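Local coordinates for alpha-glucosidase (PDB 5HQA), which hydrolyses alpha-glucosides as a chloride-activated member of glycoside hydrolase family 97, with a calcium ion beside its sugar-binding pocket, at residues D549-T552 against D553-Q556; A543-F546 against I547-V550. All coordinates share one frame; numbering follows the deposited sequence.

Contact 1: D549-T552 against D553-Q556; sequences DVPT and DWQQ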
loop_
_atom_site.group_PDB
_atom_site.type_symbol
_atom_site.label_atom_id
_atom_site.label_comp_id
_atom_site.label_asym_id
_atom_site.label_seq_id
_atom_site.Cartn_x
_atom_site.Cartn_y
_atom_site.Cartn_z
ATOM N N ASP A 549 -14.451 -14.842 11.428
ATOM C CA ASP A 549 -14.150 -14.256 12.730
ATOM C C ASP A 549 -13.252 -13.027 12.630
ATOM O O ASP A 549 -13.375 -12.110 13.450
ATOM C CB ASP A 549 -13.468 -15.281 13.643
ATOM C CG ASP A 549 -14.417 -16.345 14.176
ATOM O OD1 ASP A 549 -15.654 -16.257 13.967
ATOM O OD2 ASP A 549 -13.905 -17.276 14.839
ATOM N N VAL A 550 -12.345 -12.984 11.660
ATOM C CA VAL A 550 -11.212 -12.065 11.767
ATOM C C VAL A 550 -11.662 -10.628 11.507
ATOM O O VAL A 550 -12.422 -10.372 10.561
ATOM C CB VAL A 550 -10.069 -12.495 10.828
ATOM C CG1 VAL A 550 -10.460 -12.365 9.336
ATOM C CG2 VAL A 550 -8.774 -11.731 11.147
ATOM N N PRO A 551 -11.239 -9.662 12.323
ATOM C CA PRO A 551 -11.545 -8.252 12.059
ATOM C C PRO A 551 -10.579 -7.675 11.023
ATOM O O PRO A 551 -9.647 -8.343 10.564
ATOM C CB PRO A 551 -11.372 -7.595 13.430
ATOM C CG PRO A 551 -10.381 -8.457 14.143
ATOM C CD PRO A 551 -10.581 -9.861 13.625
ATOM N N THR A 552 -10.840 -6.418 10.633
ATOM C CA THR A 552 -9.989 -5.695 9.694
ATOM C C THR A 552 -9.550 -4.347 10.262
ATOM O O THR A 552 -8.998 -3.518 9.527
ATOM C CB THR A 552 -10.696 -5.469 8.349
ATOM O OG1 THR A 552 -11.741 -4.503 8.517
ATOM C CG2 THR A 552 -11.301 -6.767 7.815
ATOM N N ASP A 553 -9.787 -4.110 11.543
ATOM C CA ASP A 553 -9.512 -2.825 12.167
ATOM C C ASP A 553 -8.919 -3.115 13.536
ATOM O O ASP A 553 -9.468 -3.919 14.295
ATOM C CB ASP A 553 -10.800 -2.000 12.270
ATOM C CG ASP A 553 -10.541 -0.550 12.625
ATOM O OD1 ASP A 553 -11.431 0.058 13.256
ATOM O OD2 ASP A 553 -9.461 -0.020 12.272
ATOM N N TRP A 554 -7.793 -2.483 13.846
ATOM C CA TRP A 554 -6.946 -2.956 14.924
ATOM C C TRP A 554 -6.602 -1.812 15.855
ATOM O O TRP A 554 -6.281 -0.710 15.400
ATOM C CB TRP A 554 -5.654 -3.563 14.363
ATOM C CG TRP A 554 -5.897 -4.574 13.276
ATOM C CD1 TRP A 554 -5.811 -4.370 11.921
ATOM C CD2 TRP A 554 -6.267 -5.944 13.453
ATOM N NE1 TRP A 554 -6.107 -5.533 11.248
ATOM C CE2 TRP A 554 -6.393 -6.514 12.165
ATOM C CE3 TRP A 554 -6.520 -6.744 14.578
ATOM C CZ2 TRP A 554 -6.744 -7.852 11.971
ATOM C CZ3 TRP A 554 -6.862 -8.080 14.384
ATOM C CH2 TRP A 554 -6.972 -8.617 13.088
ATOM N N GLN A 555 -6.670 -2.060 17.165
ATOM C CA GLN A 555 -6.181 -1.025 18.066
ATOM C C GLN A 555 -4.670 -1.080 18.249
ATOM O O GLN A 555 -4.072 -0.060 18.607
ATOM C CB GLN A 555 -6.879 -1.089 19.427
ATOM C CG GLN A 555 -6.918 -2.434 20.092
ATOM C CD GLN A 555 -7.481 -2.323 21.501
ATOM O OE1 GLN A 555 -7.037 -1.478 22.278
ATOM N NE2 GLN A 555 -8.475 -3.149 21.825
ATOM N N GLN A 556 -4.040 -2.227 17.989
ATOM C CA GLN A 556 -2.583 -2.315 18.023
ATOM C C GLN A 556 -2.119 -3.397 17.056
ATOM O O GLN A 556 -2.837 -4.363 16.796
ATOM C CB GLN A 556 -2.059 -2.599 19.442
ATOM C CG GLN A 556 -0.534 -2.443 19.603
ATOM C CD GLN A 556 0.007 -1.108 19.059
ATOM O OE1 GLN A 556 0.327 -0.989 17.873
ATOM N NE2 GLN A 556 0.093 -0.099 19.930
HETATM O O HOH W 1 -8.781 -0.804 9.623
HETATM O O HOH W 2 -6.725 -5.764 8.373
#

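Contact 2: A543-F546 against I547-V550; sequences AFQF and IQDV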
loop_
_atom_site.group_PDB
_atom_site.type_symbol
_atom_site.label_atom_id
_atom_site.label_comp_id
_atom_site.label_asym_id
_atom_site.label_seq_id
_atom_site.Cartn_x
_atom_site.Cartn_y
_atom_site.Cartn_z
ATOM N N ALA A 543 -12.395 -24.162 8.090
ATOM C CA ALA A 543 -11.396 -23.161 7.731
ATOM C C ALA A 543 -12.042 -21.802 7.522
ATOM O O ALA A 543 -11.474 -20.769 7.898
ATOM C CB ALA A 543 -10.650 -23.597 6.466
ATOM N N PHE A 544 -13.232 -21.785 6.915
ATOM C CA PHE A 544 -13.914 -20.526 6.632
ATOM C C PHE A 544 -14.236 -19.761 7.909
ATOM O O PHE A 544 -14.358 -18.529 7.881
ATOM C CB PHE A 544 -15.193 -20.813 5.838
ATOM C CG PHE A 544 -15.845 -19.585 5.251
ATOM C CD1 PHE A 544 -15.089 -18.619 4.606
ATOM C CD2 PHE A 544 -17.226 -19.426 5.309
ATOM C CE1 PHE A 544 -15.693 -17.507 4.048
ATOM C CE2 PHE A 544 -17.840 -18.313 4.755
ATOM C CZ PHE A 544 -17.069 -17.352 4.131
ATOM N N GLN A 545 -14.365 -20.468 9.039
ATOM C CA GLN A 545 -14.688 -19.801 10.299
ATOM C C GLN A 545 -13.652 -18.739 10.663
ATOM O O GLN A 545 -14.007 -17.701 11.237
ATOM C CB GLN A 545 -14.817 -20.829 11.425
ATOM C CG GLN A 545 -15.363 -20.244 12.724
ATOM C CD GLN A 545 -16.793 -19.752 12.580
ATOM O OE1 GLN A 545 -17.696 -20.511 12.211
ATOM N NE2 GLN A 545 -17.006 -18.473 12.864
ATOM N N PHE A 546 -12.374 -18.957 10.329
ATOM C CA PHE A 546 -11.392 -17.925 10.644
ATOM C C PHE A 546 -11.679 -16.639 9.883
ATOM O O PHE A 546 -11.574 -15.541 10.443
ATOM C CB PHE A 546 -9.967 -18.377 10.347
ATOM C CG PHE A 546 -8.953 -17.348 10.747
ATOM C CD1 PHE A 546 -8.617 -17.184 12.089
ATOM C CD2 PHE A 546 -8.387 -16.496 9.804
ATOM C CE1 PHE A 546 -7.702 -16.204 12.483
ATOM C CE2 PHE A 546 -7.475 -15.518 10.188
ATOM C CZ PHE A 546 -7.136 -15.372 11.532
ATOM N N ILE A 547 -12.027 -16.751 8.599
ATOM C CA ILE A 547 -12.334 -15.563 7.810
ATOM C C ILE A 547 -13.582 -14.876 8.351
ATOM O O ILE A 547 -13.661 -13.643 8.396
ATOM C CB ILE A 547 -12.488 -15.937 6.325
ATOM C CG1 ILE A 547 -11.192 -16.555 5.804
ATOM C CG2 ILE A 547 -12.866 -14.712 5.500
ATOM C CD1 ILE A 547 -11.236 -16.940 4.315
ATOM N N GLN A 548 -14.575 -15.661 8.776
ATOM C CA GLN A 548 -15.761 -15.069 9.379
ATOM C C GLN A 548 -15.425 -14.335 10.665
ATOM O O GLN A 548 -16.049 -13.316 10.977
ATOM C CB GLN A 548 -16.801 -16.142 9.666
ATOM C CG GLN A 548 -17.418 -16.755 8.429
ATOM C CD GLN A 548 -18.372 -17.861 8.797
ATOM O OE1 GLN A 548 -17.977 -19.018 8.905
ATOM N NE2 GLN A 548 -19.628 -17.509 9.031
ATOM N N ASP A 549 -14.451 -14.842 11.428
ATOM C CA ASP A 549 -14.150 -14.256 12.730
ATOM C C ASP A 549 -13.252 -13.027 12.630
ATOM O O ASP A 549 -13.375 -12.110 13.450
ATOM C CB ASP A 549 -13.468 -15.281 13.643
ATOM C CG ASP A 549 -14.417 -16.345 14.176
ATOM O OD1 ASP A 549 -15.654 -16.257 13.967
ATOM O OD2 ASP A 549 -13.905 -17.276 14.839
ATOM N N VAL A 550 -12.345 -12.984 11.660
ATOM C CA VAL A 550 -11.212 -12.065 11.767
ATOM C C VAL A 550 -11.662 -10.628 11.507
ATOM O O VAL A 550 -12.422 -10.372 10.561
ATOM C CB VAL A 550 -10.069 -12.495 10.828
ATOM C CG1 VAL A 550 -10.460 -12.365 9.336
ATOM C CG2 VAL A 550 -8.774 -11.731 11.147
HETATM O O HOH W 3 -20.761 -20.033 10.770
#

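Contact 1: D549-T552 against D553-Q556
Val550 meets the six-membered end of the Trp554 indole. Its CG2 lies near the ring plane, at the edge, 4.1 Å from Trp554 CH2. CG1 takes the place between the backbone N and the carbonyl carbon (chi1 66°), which leaves CG2 anti to N and facing the indole edge. Val550 is also the first residue past the helix to leave helical backbone angles.

Pro551 makes the closer apolar contact. Its CG sits 3.5 Å from Trp554 CZ3, and the two side chains cross at about a right angle. The carbonyl of Pro551 also approaches the indole, with its O 3.3 Å from Trp554 CZ2. Tyr586 of strand 585-591 touches both Val550 and Pro551.

Thr552 contributes mainly its backbone. A water bridges Thr552 O, at 2.7 Å, and Asp553 OD2, at 2.8 Å. A second water accepts a hydrogen bond from Trp554 NE1 at 2.9 Å, in the ring plane; its approach to Thr552 O is weak at best. The hydroxyl of Thr552 turns to Pro526 O, while Asp553 OD2 also receives Gly71 N.

This link joins the last helix of the barrel region to the first strand of the C-terminal beta domain. The indole is held by apolar contacts at its benzene end, by water at its N-H and by a cation-pi contact with Arg572. The buried Asp553 N has no partner in the model, a probable polar cost of this linker.

Contact 2: A543-F546 against I547-V550
Phe546 and Val550 form one close-packed side of this last helical turn. CB of Val550 lies 4.0 Å above the Phe546 ring, over one face but shifted toward the rim. Val550 CG2 is 4.0 Å from Phe546 CZ. Helix 513-522 covers this side: its Val521 touches Phe546, its Tyr520 touches Val550 and Ile547, and its Leu517 also packs on Ile547.

Phe544 makes a second apolar contact. CG of Gln548 stands over a face of its ring in a CH-pi contact, 4.2 Å from the centroid. The Gln548 chain continues extended across the ring, with its amide only 21° from the ring plane.

The polar side is looser and partly exposed. Gln545 bends at chi2 (65°), which brings its amide forward, one turn on, to Asp549. Its NE2 donates to Asp549 OD1 at 2.8 Å. The acceptor lies in the amide plane but is itself met from above the carboxylate plane. A water accepts from Gln548 NE2 at 3.3 Å and donates weakly to Gln545 OE1.

Backbone hydrogen bonds run from Gln548 N to Phe544 O and from Asp549 N to Gln545 O, in i to i-4 steps. Val550 N to Phe546 O, at 2.9 Å, is the last such bond within the two segments as the helix ends. Lys265 NZ bonds to the carbonyls of Ile547 and Val550 here, and its positive charge would complement the partial negative charge of the helix end. The Gln545 amide, together with a salt bridge from Arg657 to Asp549 OD2, would steady the Asp549 carboxylate.

Contact 2 comes first along the chain and contact 1 follows. Their centres are 13 Å apart, and they share Asp549 and Val550. Contact 2 is the end of helix 541-549. Contact 1 carries the chain from that helix into strand 554-563, an outermost strand of the six-stranded antiparallel sheet within this chain. The pair therefore spans the passage from the catalytic barrel region to the C-terminal domain. The shared residues Asp549 and Val550 rest on strand 585-591 of that sheet. Both contacts lie away from the annotated calcium, magnesium and sugar sites. Contact 1 is the covalent passage between the domains, and contact 2 is the helix end it leaves from.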